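Local coordinates for probable translation initiation factor eIF-2B subunit beta (Schizosaccharomyces pombe, PDB 5B04), which serves as a component of the eIF2B complex, which catalyses the exchange of GDP for GTP on the gamma subunit of the initiation factor eIF2, at residues 207-212 against 277-282. Residues are numbered along the deposited sequence; the frame is centred on the assembly and turned at random.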
ATOM      1  N   SER C 207      12.104 -11.048  -9.858  1.00 63.43           N
ATOM      2  CA  SER C 207      11.216 -11.744 -10.781  1.00 71.93           C
ATOM      3  C   SER C 207       9.746 -11.608 -10.390  1.00 75.25           C
ATOM      4  O   SER C 207       9.407 -11.569  -9.206  1.00 60.64           O
ATOM      5  CB  SER C 207      11.596 -13.223 -10.868  1.00 76.00           C
ATOM      6  OG  SER C 207      12.920 -13.381 -11.352  1.00 51.11           O
ATOM      7  N   ASN C 208       8.892 -11.518 -11.407  1.00 82.89           N
ATOM      8  CA  ASN C 208       7.438 -11.478 -11.248  1.00 66.10           C
ATOM      9  C   ASN C 208       6.909 -10.256 -10.496  1.00 65.15           C
ATOM     10  O   ASN C 208       5.729 -10.199 -10.153  1.00 75.80           O
ATOM     11  CB  ASN C 208       6.949 -12.754 -10.557  1.00 51.61           C
ATOM     12  CG  ASN C 208       7.206 -13.997 -11.385  1.00 79.85           C
ATOM     13  OD1 ASN C 208       8.284 -14.589 -11.321  1.00 84.69           O
ATOM     14  ND2 ASN C 208       6.216 -14.398 -12.174  1.00 85.14           N
ATOM     15  N   GLU C 209       7.776  -9.279 -10.249  1.00 75.09           N
ATOM     16  CA  GLU C 209       7.329  -8.006  -9.693  1.00 69.55           C
ATOM     17  C   GLU C 209       6.727  -7.147 -10.798  1.00 69.32           C
ATOM     18  O   GLU C 209       6.994  -7.367 -11.979  1.00 63.49           O
ATOM     19  CB  GLU C 209       8.484  -7.262  -9.014  1.00 59.57           C
ATOM     20  CG  GLU C 209       8.808  -7.744  -7.608  1.00 79.80           C
ATOM     21  CD  GLU C 209       9.719  -6.785  -6.862  1.00105.22           C
ATOM     22  OE1 GLU C 209      10.421  -5.991  -7.524  1.00 89.87           O
ATOM     23  OE2 GLU C 209       9.730  -6.820  -5.613  1.00113.24           O
ATOM     24  N   ILE C 210       5.908  -6.174 -10.413  1.00 60.56           N
ATOM     25  CA  ILE C 210       5.328  -5.245 -11.374  1.00 51.56           C
ATOM     26  C   ILE C 210       5.831  -3.830 -11.117  1.00 58.25           C
ATOM     27  O   ILE C 210       5.657  -3.286 -10.026  1.00 55.94           O
ATOM     28  CB  ILE C 210       3.791  -5.263 -11.328  1.00 51.25           C
ATOM     29  CG1 ILE C 210       3.264  -6.605 -11.837  1.00 39.42           C
ATOM     30  CG2 ILE C 210       3.219  -4.125 -12.160  1.00 49.33           C
ATOM     31  CD1 ILE C 210       1.757  -6.663 -11.959  1.00 46.83           C
ATOM     32  N   ILE C 211       6.455  -3.240 -12.131  1.00 48.40           N
ATOM     33  CA  ILE C 211       7.063  -1.922 -11.994  1.00 51.95           C
ATOM     34  C   ILE C 211       6.335  -0.865 -12.815  1.00 53.40           C
ATOM     35  O   ILE C 211       6.128  -1.034 -14.016  1.00 57.37           O
ATOM     36  CB  ILE C 211       8.542  -1.945 -12.418  1.00 52.44           C
ATOM     37  CG1 ILE C 211       9.286  -3.061 -11.684  1.00 44.64           C
ATOM     38  CG2 ILE C 211       9.192  -0.595 -12.160  1.00 52.59           C
ATOM     39  CD1 ILE C 211       9.209  -2.956 -10.177  1.00 64.64           C
ATOM     40  N   LEU C 212       5.947   0.225 -12.162  1.00 51.40           N
ATOM     41  CA  LEU C 212       5.333   1.345 -12.861  1.00 50.93           C
ATOM     42  C   LEU C 212       6.359   2.432 -13.143  1.00 48.27           C
ATOM     43  O   LEU C 212       7.069   2.884 -12.244  1.00 42.01           O
ATOM     44  CB  LEU C 212       4.172   1.927 -12.055  1.00 43.11           C
ATOM     45  CG  LEU C 212       3.556   3.197 -12.652  1.00 45.20           C
ATOM     46  CD1 LEU C 212       2.936   2.906 -14.011  1.00 37.81           C
ATOM     47  CD2 LEU C 212       2.531   3.806 -11.709  1.00 58.38           C
ATOM     48  N   VAL C 277       0.834  -2.748  -8.322  1.00 41.37           N
ATOM     49  CA  VAL C 277       2.200  -2.306  -8.585  1.00 48.06           C
ATOM     50  C   VAL C 277       3.058  -2.391  -7.329  1.00 47.49           C
ATOM     51  O   VAL C 277       2.672  -1.896  -6.269  1.00 43.26           O
ATOM     52  CB  VAL C 277       2.239  -0.860  -9.122  1.00 43.62           C
ATOM     53  CG1 VAL C 277       3.678  -0.399  -9.297  1.00 50.06           C
ATOM     54  CG2 VAL C 277       1.483  -0.755 -10.434  1.00 41.06           C
ATOM     55  N   ASN C 278       4.223  -3.019  -7.456  1.00 47.68           N
ATOM     56  CA  ASN C 278       5.152  -3.152  -6.341  1.00 45.20           C
ATOM     57  C   ASN C 278       5.993  -1.900  -6.130  1.00 43.18           C
ATOM     58  O   ASN C 278       6.139  -1.421  -5.005  1.00 51.51           O
ATOM     59  CB  ASN C 278       6.073  -4.355  -6.556  1.00 59.11           C
ATOM     60  CG  ASN C 278       5.327  -5.672  -6.532  1.00 67.67           C
ATOM     61  OD1 ASN C 278       5.225  -6.359  -7.548  1.00 59.22           O
ATOM     62  ND2 ASN C 278       4.806  -6.036  -5.366  1.00 70.70           N
ATOM     63  N   LYS C 279       6.550  -1.376  -7.217  1.00 55.71           N
ATOM     64  CA  LYS C 279       7.474  -0.251  -7.135  1.00 48.47           C
ATOM     65  C   LYS C 279       7.268   0.759  -8.258  1.00 52.73           C
ATOM     66  O   LYS C 279       6.949   0.392  -9.389  1.00 57.34           O
ATOM     67  CB  LYS C 279       8.921  -0.750  -7.165  1.00 54.16           C
ATOM     68  CG  LYS C 279       9.351  -1.518  -5.927  1.00 80.86           C
ATOM     69  CD  LYS C 279      10.637  -2.289  -6.174  1.00 64.64           C
ATOM     70  CE  LYS C 279      11.132  -2.954  -4.900  1.00 88.71           C
ATOM     71  NZ  LYS C 279      10.053  -3.719  -4.216  1.00 84.02           N
ATOM     72  N   VAL C 280       7.457   2.033  -7.932  1.00 48.54           N
ATOM     73  CA  VAL C 280       7.490   3.088  -8.937  1.00 49.11           C
ATOM     74  C   VAL C 280       8.935   3.492  -9.197  1.00 49.14           C
ATOM     75  O   VAL C 280       9.669   3.837  -8.270  1.00 61.83           O
ATOM     76  CB  VAL C 280       6.676   4.325  -8.504  1.00 56.09           C
ATOM     77  CG1 VAL C 280       7.178   5.576  -9.210  1.00 54.45           C
ATOM     78  CG2 VAL C 280       5.201   4.110  -8.781  1.00 39.65           C
ATOM     79  N   ILE C 281       9.346   3.433 -10.458  1.00 47.19           N
ATOM     80  CA  ILE C 281      10.692   3.842 -10.834  1.00 52.63           C
ATOM     81  C   ILE C 281      10.636   5.001 -11.823  1.00 52.79           C
ATOM     82  O   ILE C 281      10.200   4.840 -12.964  1.00 40.64           O
ATOM     83  CB  ILE C 281      11.490   2.677 -11.441  1.00 47.39           C
ATOM     84  CG1 ILE C 281      11.697   1.583 -10.392  1.00 57.22           C
ATOM     85  CG2 ILE C 281      12.830   3.167 -11.964  1.00 56.83           C
ATOM     86  CD1 ILE C 281      12.524   0.414 -10.879  1.00 56.12           C
ATOM     87  N   LEU C 282      11.074   6.170 -11.372  1.00 39.37           N
ATOM     88  CA  LEU C 282      10.994   7.377 -12.183  1.00 42.88           C
ATOM     89  C   LEU C 282      12.363   7.958 -12.500  1.00 56.22           C
ATOM     90  O   LEU C 282      13.292   7.875 -11.696  1.00 46.83           O
ATOM     91  CB  LEU C 282      10.151   8.440 -11.477  1.00 44.09           C
ATOM     92  CG  LEU C 282       8.653   8.183 -11.328  1.00 42.69           C
ATOM     93  CD1 LEU C 282       7.972   9.400 -10.725  1.00 44.77           C
ATOM     94  CD2 LEU C 282       8.035   7.827 -12.670  1.00 56.72           C
TER
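Ile211 pairs with Lys279 and Leu212 with Val280 as parallel strand neighbours at the centre of the Rossmann-like sheet of this subunit, where strand 210-214 lies next to strand 279-282. Leu212 N donates a hydrogen bond to Lys279 O at 3.0 Å, and Ile281 N donates to Leu212 O at 2.9 Å. Before the strands pair regularly, a side chain stands in for the backbone: Asn278 OD1 accepts a hydrogen bond from Ile210 N on a lone pair in its carbonyl plane, at 3.0 Å and 166° at the hydrogen, while Asn278 N returns a bond to Ile210 O. Asparagine suits the place because its short side chain carries a carbonyl like that of a peptide. Its CG is anti to its own carbonyl carbon (chi1 -66°), and the amide is stacked on the Glu209 carboxylate, the planes 20° apart. Glu209 and Lys279 have chains long enough to meet in a weak, long salt bridge, OE2 to NZ at 3.4 Å; OE2 makes a stronger one to Arg276 of the second subunit, another copy of this protein. An alanine at Glu209 would probably leave Lys279 and that arginine without their acidic mate, strip the Asn278 amide of its stacked partner and weaken this link between subunits. Leu212 and Val280, apolar and buried, lie side by side beneath Val302 of helix 299-308, and Val277 CG1 touches Leu212 CB at 3.6 Å. On the face of Ile211 and Lys279, Ile281 packs on Val220 and Phe223 of helix 218-228, and Ile211 CG2 rests 3.7 Å from Ile281 CD1.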